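Local coordinates for protein Phthiocerol/phenolphthiocerol synthesis polyketide synthase type I PpsC (Mycobacterium tuberculosis, PDB 5NJI) that probably dehydrates beta-hydroxyacyl intermediates through its dehydratase domain during phthiocerol and phenolphthiocerol synthesis, the domain here holding a dodecenoyl-CoA, at residues Val204-Val209 with Gly279-Ser285; Ala232-Leu236 with Val294-Val298. The protein carries 1 engineered substitution. All blocks are in the same frame, centred on the assembly; numbering follows the deposited sequence.

Contact 1 (Val204-Val209 with Gly279-Ser285); sequences VARAQV and GVRAVGS
Ala207 O takes one hydrogen bond, one CA-H...O contact and the face of a guanidinium, all from Gly279-Ser285. Ala282 N donates to it at 2.9 Å. Arg281 CA adds the weaker CA-H...O contact of 3.3 Å, and the guanidinium of Arg281 covers the oxygen, which sits 3.7 Å from the guanidinium plane, over its centre. Two successive bends, at chi2 (-70°) and chi3, fold the arginine back across the neighbouring strand to reach this place. There Arg281 NH1 donates to Gln208 OE1 over a short 2.6 Å, nearly straight at 162°; the acceptor lies close to the guanidinium plane, although the amide itself is turned 49° from that plane. A water ties down the other branch, donating to Arg206 O at 2.8 Å and accepting from Arg281 NH2 at 3.0 Å. Arg206 NH2 stands at the edge of the Arg281 guanidinium, near its plane and 3.1 Å from Arg281 NH2, the side chains crossing at a slant. These are two donors of like charge, but Arg206 NH2 also forms a salt bridge with Glu168.

The strands beneath run antiparallel: Ala205-Gly284 and Ala207-Ala282 are hydrogen-bonded pairs, Arg206-Val283 and Gln208-Arg281 non-hydrogen-bonded ones. Val209 N still donates to Val280 O, but from above the carbonyl plane, where Val280 and Arg281 together face Thr300 in a classic beta bulge. Near the other end Val204 CG1 and Val283 CG1 press together at 3.5 Å, tighter than usual.

The two faces differ: Arg206, Gln208, Arg281 and Val283 share the polar one, while Ala205, Ala207 and Ala282 turn small methyls toward the turn containing Thr235 and Ala238, consistent with the hotdog layout of dehydratases, a sheet wrapped round a helix. The bonds to Gln208 OE1 and to the water hold the Arg281 guanidinium flat over Ala207 O, and Glu168 probably eases the closeness of the two like charges.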
loop_
_atom_site.group_PDB
_atom_site.type_symbol
_atom_site.label_atom_id
_atom_site.label_comp_id
_atom_site.label_asym_id
_atom_site.label_seq_id
_atom_site.Cartn_x
_atom_site.Cartn_y
_atom_site.Cartn_z
ATOM N N VAL A 204 -20.334 5.176 -0.817
ATOM C CA VAL A 204 -18.940 5.564 -0.995
ATOM C C VAL A 204 -18.431 6.173 0.304
ATOM O O VAL A 204 -19.125 6.959 0.959
ATOM C CB VAL A 204 -18.809 6.545 -2.173
ATOM C CG1 VAL A 204 -17.361 6.970 -2.395
ATOM C CG2 VAL A 204 -19.387 5.930 -3.442
ATOM N N ALA A 205 -17.213 5.799 0.697
ATOM C CA ALA A 205 -16.622 6.304 1.924
ATOM C C ALA A 205 -15.745 7.504 1.626
ATOM O O ALA A 205 -14.997 7.518 0.645
ATOM C CB ALA A 205 -15.788 5.222 2.621
ATOM N N ARG A 206 -15.833 8.513 2.492
ATOM C CA ARG A 206 -15.057 9.733 2.373
ATOM C C ARG A 206 -14.407 9.990 3.725
ATOM O O ARG A 206 -15.099 10.070 4.747
ATOM C CB ARG A 206 -15.945 10.904 1.934
ATOM C CG ARG A 206 -16.851 10.549 0.756
ATOM C CD ARG A 206 -17.630 11.741 0.223
ATOM N NE ARG A 206 -16.798 12.611 -0.604
ATOM C CZ ARG A 206 -16.262 13.765 -0.209
ATOM N NH1 ARG A 206 -15.520 14.464 -1.057
ATOM N NH2 ARG A 206 -16.466 14.231 1.016
ATOM N N ALA A 207 -13.083 10.077 3.737
ATOM C CA ALA A 207 -12.326 10.224 4.967
ATOM C C ALA A 207 -11.424 11.450 4.918
ATOM O O ALA A 207 -10.804 11.752 3.895
ATOM C CB ALA A 207 -11.469 8.983 5.238
ATOM N N GLN A 208 -11.319 12.125 6.051
ATOM C CA GLN A 208 -10.251 13.071 6.290
ATOM C C GLN A 208 -9.084 12.298 6.883
ATOM O O GLN A 208 -9.280 11.560 7.847
ATOM C CB GLN A 208 -10.712 14.162 7.263
ATOM C CG GLN A 208 -9.747 15.324 7.451
ATOM C CD GLN A 208 -9.868 16.365 6.356
ATOM O OE1 GLN A 208 -10.914 16.499 5.727
ATOM N NE2 GLN A 208 -8.794 17.106 6.124
ATOM N N VAL A 209 -7.885 12.474 6.320
ATOM C CA VAL A 209 -6.733 11.665 6.699
ATOM C C VAL A 209 -5.552 12.541 7.079
ATOM O O VAL A 209 -5.426 13.692 6.665
ATOM C CB VAL A 209 -6.335 10.663 5.592
ATOM C CG1 VAL A 209 -7.498 9.712 5.323
ATOM C CG2 VAL A 209 -5.857 11.352 4.324
ATOM N N GLY A 279 -1.533 14.165 1.394
ATOM C CA GLY A 279 -2.933 13.846 1.229
ATOM C C GLY A 279 -3.727 14.158 2.478
ATOM O O GLY A 279 -3.303 13.872 3.597
ATOM N N VAL A 280 -4.919 14.723 2.273
ATOM C CA VAL A 280 -5.825 15.058 3.366
ATOM C C VAL A 280 -7.212 14.464 3.194
ATOM O O VAL A 280 -7.978 14.418 4.172
ATOM C CB VAL A 280 -5.932 16.590 3.560
ATOM C CG1 VAL A 280 -4.585 17.166 3.890
ATOM C CG2 VAL A 280 -6.482 17.259 2.333
ATOM N N ARG A 281 -7.587 13.997 2.004
ATOM C CA ARG A 281 -8.903 13.429 1.770
ATOM C C ARG A 281 -8.748 12.151 0.966
ATOM O O ARG A 281 -8.018 12.129 -0.033
ATOM C CB ARG A 281 -9.822 14.391 0.995
ATOM C CG ARG A 281 -10.073 15.744 1.663
ATOM C CD ARG A 281 -10.938 15.643 2.910
ATOM N NE ARG A 281 -12.227 15.012 2.643
ATOM C CZ ARG A 281 -13.125 14.713 3.578
ATOM N NH1 ARG A 281 -12.881 14.985 4.853
ATOM N NH2 ARG A 281 -14.270 14.139 3.237
ATOM N N ALA A 282 -9.424 11.091 1.406
ATOM C CA ALA A 282 -9.473 9.842 0.670
ATOM C C ALA A 282 -10.920 9.469 0.409
ATOM O O ALA A 282 -11.778 9.611 1.290
ATOM C CB ALA A 282 -8.765 8.725 1.447
ATOM N N VAL A 283 -11.195 9.008 -0.810
ATOM C CA VAL A 283 -12.520 8.559 -1.211
ATOM C C VAL A 283 -12.378 7.125 -1.721
ATOM O O VAL A 283 -11.534 6.851 -2.582
ATOM C CB VAL A 283 -13.133 9.480 -2.278
ATOM C CG1 VAL A 283 -14.535 9.021 -2.630
ATOM C CG2 VAL A 283 -13.134 10.916 -1.786
ATOM N N GLY A 284 -13.158 6.217 -1.155
ATOM C CA GLY A 284 -13.063 4.807 -1.498
ATOM C C GLY A 284 -14.418 4.213 -1.811
ATOM O O GLY A 284 -15.412 4.518 -1.149
ATOM N N SER A 285 -14.450 3.359 -2.837
ATOM C CA SER A 285 -15.639 2.608 -3.209
ATOM C C SER A 285 -15.281 1.135 -3.285
ATOM O O SER A 285 -14.169 0.769 -3.678
ATOM C CB SER A 285 -16.231 3.089 -4.551
ATOM O OG SER A 285 -15.303 2.941 -5.602
HETATM O O HOH W 1 -15.368 12.697 5.598
#

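Contact 2 (Ala232-Leu236 with Val294-Val298); sequences ALQTL and VGEVV. With 8Z2 (~{S}-[2-[3-[[(2~{R})-4-[[[(2~{R},3~{S},4~{R},5~{R})-5-(6-aminopurin-9-yl)-4-oxidanyl-3-phosphonooxy-oxolan-2-yl]methoxy-oxidanyl-phosphoryl]oxy-oxidanyl-phosphoryl]oxy-3,3-dimethyl-2-oxidanyl-butanoyl]amino]propanoylamino]ethyl] (~{E})-dodec-2-enethioate), chain B.
Leu236 bridges the bound acyl chain and Val297. Its CB lies 4.0 Å from CA9 of the dodecenoyl tail. One bond further, CG meets Val297 CG1 at 3.8 Å, and CD1 rests on that same methyl. CD2, besides Val297 CG1, touches Glu296 O at 3.8 Å and stands 4.3 Å from Gly295 CA; the glycine, without a side chain, lets the leucine branch lie close. The two side chains cross at about a right angle, and one valine methyl rests on the branched end, about equally far from CG, CD1 and CD2.

Val297 CG2 takes the other side, 4.1 Å from Leu233 CD2. Leu233 starts out pointing away from the strand, and its tip returns to it. Within 232-236, Ala232 O accepts from both the backbone N and the hydroxyl of Thr235: chi1 of 69° sets OG1 between backbone N and carbonyl carbon, from where it reaches Ala232 O at 2.7 Å, almost in line with the carbonyl.

The end of the helix and the 3-10 segment after it thus meet strand 292-300 by van der Waals packing, largely of methyl groups, as a hotdog helix packs on its sheet. With the Thr235 hydroxyl taken up by Ala232 O and the Gln234 amide held by Tyr177, Phe191 and Asp230, this mainly apolar layer suits the fatty tail passing beside Leu233, Gln234 and Leu236.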
loop_
_atom_site.group_PDB
_atom_site.type_symbol
_atom_site.label_atom_id
_atom_site.label_comp_id
_atom_site.label_asym_id
_atom_site.label_seq_id
_atom_site.Cartn_x
_atom_site.Cartn_y
_atom_site.Cartn_z
ATOM N N ALA A 232 -5.184 5.374 3.226
ATOM C CA ALA A 232 -6.152 5.559 2.147
ATOM C C ALA A 232 -7.000 4.307 1.931
ATOM O O ALA A 232 -8.218 4.400 1.763
ATOM C CB ALA A 232 -5.439 5.945 0.854
ATOM N N LEU A 233 -6.383 3.122 1.944
ATOM C CA LEU A 233 -7.123 1.869 1.760
ATOM C C LEU A 233 -8.099 1.586 2.894
ATOM O O LEU A 233 -9.132 0.950 2.671
ATOM C CB LEU A 233 -6.148 0.693 1.651
ATOM C CG LEU A 233 -5.157 0.717 0.491
ATOM C CD1 LEU A 233 -4.218 -0.474 0.614
ATOM C CD2 LEU A 233 -5.895 0.701 -0.849
ATOM N N GLN A 234 -7.779 2.021 4.117
ATOM C CA GLN A 234 -8.647 1.780 5.258
ATOM C C GLN A 234 -10.034 2.352 5.028
ATOM O O GLN A 234 -10.998 1.869 5.625
ATOM C CB GLN A 234 -8.053 2.403 6.510
ATOM C CG GLN A 234 -6.809 1.733 7.039
ATOM C CD GLN A 234 -6.141 2.590 8.087
ATOM O OE1 GLN A 234 -6.757 3.487 8.645
ATOM N NE2 GLN A 234 -4.857 2.342 8.337
ATOM N N THR A 235 -10.143 3.373 4.177
ATOM C CA THR A 235 -11.435 3.984 3.879
ATOM C C THR A 235 -12.419 2.961 3.338
ATOM O O THR A 235 -13.633 3.116 3.508
ATOM C CB THR A 235 -11.260 5.114 2.863
ATOM O OG1 THR A 235 -10.902 4.564 1.601
ATOM C CG2 THR A 235 -10.186 6.071 3.269
ATOM N N LEU A 236 -11.919 1.915 2.675
ATOM C CA LEU A 236 -12.795 0.901 2.105
ATOM C C LEU A 236 -13.570 0.168 3.182
ATOM O O LEU A 236 -14.654 -0.352 2.903
ATOM C CB LEU A 236 -11.978 -0.085 1.277
ATOM C CG LEU A 236 -11.312 0.549 0.060
ATOM C CD1 LEU A 236 -10.367 -0.468 -0.575
ATOM C CD2 LEU A 236 -12.323 1.069 -0.975
ATOM N N VAL A 294 -13.688 -5.859 -4.601
ATOM C CA VAL A 294 -12.859 -5.015 -5.461
ATOM C C VAL A 294 -13.145 -3.553 -5.147
ATOM O O VAL A 294 -14.294 -3.100 -5.219
ATOM C CB VAL A 294 -13.084 -5.291 -6.958
ATOM C CG1 VAL A 294 -12.286 -4.317 -7.803
ATOM C CG2 VAL A 294 -12.671 -6.718 -7.287
ATOM N N GLY A 295 -12.089 -2.802 -4.830
ATOM C CA GLY A 295 -12.224 -1.421 -4.446
ATOM C C GLY A 295 -11.420 -0.498 -5.345
ATOM O O GLY A 295 -10.599 -0.921 -6.174
ATOM N N GLU A 296 -11.655 0.788 -5.138
ATOM C CA GLU A 296 -10.984 1.867 -5.846
ATOM C C GLU A 296 -10.829 2.989 -4.832
ATOM O O GLU A 296 -11.765 3.246 -4.072
ATOM C CB GLU A 296 -11.804 2.334 -7.069
ATOM C CG GLU A 296 -11.063 3.216 -8.052
ATOM C CD GLU A 296 -11.072 4.682 -7.660
ATOM O OE1 GLU A 296 -11.985 5.097 -6.914
ATOM O OE2 GLU A 296 -10.165 5.419 -8.104
ATOM N N VAL A 297 -9.646 3.616 -4.769
ATOM C CA VAL A 297 -9.412 4.717 -3.830
ATOM C C VAL A 297 -8.690 5.867 -4.521
ATOM O O VAL A 297 -7.807 5.658 -5.359
ATOM C CB VAL A 297 -8.630 4.280 -2.572
ATOM C CG1 VAL A 297 -9.285 3.070 -1.892
ATOM C CG2 VAL A 297 -7.204 3.963 -2.888
ATOM N N VAL A 298 -9.052 7.095 -4.140
ATOM C CA VAL A 298 -8.371 8.306 -4.592
ATOM C C VAL A 298 -8.011 9.139 -3.373
ATOM O O VAL A 298 -8.871 9.404 -2.523
ATOM C CB VAL A 298 -9.252 9.131 -5.547
ATOM C CG1 VAL A 298 -8.548 10.418 -5.974
ATOM C CG2 VAL A 298 -9.638 8.285 -6.756
HETATM C C2 8Z2 B . 1.072 -16.363 -9.868
HETATM C C4 8Z2 B . 0.125 -17.682 -8.180
HETATM C C5 8Z2 B . 1.052 -18.590 -8.378
HETATM C C6 8Z2 B . 1.967 -18.431 -9.301
HETATM C C8 8Z2 B . -0.190 -19.330 -6.835
HETATM C C10 8Z2 B . -11.969 -3.902 4.644
HETATM C C11 8Z2 B . -13.217 -4.073 3.876
HETATM C C12 8Z2 B . -14.015 -5.193 4.427
HETATM N N9 8Z2 B . -0.611 -18.117 -7.178
HETATM N N7 8Z2 B . 0.867 -19.574 -7.537
HETATM N N3 8Z2 B . 0.109 -16.555 -8.914
HETATM N N1 8Z2 B . 2.006 -17.339 -10.066
HETATM N N6 8Z2 B . 2.822 -19.419 -9.385
HETATM C "C1'" 8Z2 B . -1.710 -16.961 -7.013
HETATM C "C2'" 8Z2 B . -2.644 -17.375 -8.087
HETATM O "O2'" 8Z2 B . -2.826 -16.096 -8.680
HETATM C "C3'" 8Z2 B . -3.854 -18.042 -7.251
HETATM O "O3'" 8Z2 B . -4.599 -18.925 -8.140
HETATM C "C4'" 8Z2 B . -4.207 -16.616 -6.457
HETATM O "O4'" 8Z2 B . -2.801 -16.329 -6.013
HETATM C "C5'" 8Z2 B . -5.089 -16.439 -5.231
HETATM O "O5'" 8Z2 B . -4.682 -17.095 -4.090
HETATM P P1 8Z2 B . -4.447 -18.546 -3.929
HETATM O O11 8Z2 B . -3.038 -18.564 -4.306
HETATM O O12 8Z2 B . -5.076 -19.462 -4.915
HETATM O O6 8Z2 B . -4.698 -19.113 -2.340
HETATM P P2 8Z2 B . -3.437 -19.472 -1.398
HETATM O O21 8Z2 B . -2.076 -19.621 -2.200
HETATM O O22 8Z2 B . -3.343 -20.523 -0.468
HETATM O O7 8Z2 B . -3.541 -18.066 -0.573
HETATM C CPA 8Z2 B . -4.603 -17.095 -0.565
HETATM C CPB 8Z2 B . -4.091 -16.003 0.412
HETATM C CP8 8Z2 B . -2.727 -15.534 -0.125
HETATM C CP7 8Z2 B . -5.025 -14.840 0.508
HETATM C CP9 8Z2 B . -3.925 -16.630 1.792
HETATM O OP3 8Z2 B . -2.970 -15.037 -1.382
HETATM C CP6 8Z2 B . -2.024 -14.454 0.738
HETATM O OP2 8Z2 B . -1.735 -14.720 1.848
HETATM N NP2 8Z2 B . -1.610 -13.351 0.133
HETATM C CP5 8Z2 B . -0.879 -12.263 0.744
HETATM C CP4 8Z2 B . -1.849 -11.198 1.220
HETATM C CP3 8Z2 B . -1.031 -10.064 1.878
HETATM O OP1 8Z2 B . 0.045 -10.285 2.319
HETATM N NP1 8Z2 B . -1.573 -8.873 1.944
HETATM C CP2 8Z2 B . -0.886 -7.742 2.490
HETATM C CP1 8Z2 B . -0.863 -7.771 3.977
HETATM S S 8Z2 B . -2.534 -7.551 4.664
HETATM P P3 8Z2 B . -3.654 -20.258 -8.794
HETATM O O31 8Z2 B . -2.792 -20.752 -7.427
HETATM O O32 8Z2 B . -2.595 -19.957 -9.666
HETATM O O33 8Z2 B . -4.320 -21.447 -9.336
HETATM C CA1 8Z2 B . -2.783 -6.059 4.416
HETATM C CA2 8Z2 B . -4.075 -5.536 4.922
HETATM O OA1 8Z2 B . -2.076 -5.263 3.882
HETATM C CA3 8Z2 B . -4.388 -4.115 4.663
HETATM C CA4 8Z2 B . -5.695 -3.618 5.128
HETATM C CA5 8Z2 B . -6.031 -2.246 4.603
HETATM C CA6 8Z2 B . -7.415 -1.829 5.074
HETATM C CA7 8Z2 B . -8.524 -2.531 4.255
HETATM C CA8 8Z2 B . -9.867 -2.522 4.958
HETATM C CA9 8Z2 B . -11.071 -2.885 4.047
#

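Overall arrangement
Contacts 1 and 2, whose centres are 8 Å apart, share a run of neighbouring antiparallel strands: 205-209, 281-289 and 292-300. Two probable backbone bonds join them, Val283 N to Val298 O and Glu296 N to Ser285 O, each 2.9 Å. The turn of contact 2 also packs on contact 1, with Ala205 CB 3.1 Å from Thr235 O and Leu236 CD2 3.3 Å from Ser285 O. The segments of the two contacts alternate along the chain. Their relation to the ligand differs: Gln234 CA of contact 2 lies 3.8 Å from CA6 of the acyl chain, whereas the Ala205 side chain of contact 1 is about 9 Å from the ligand.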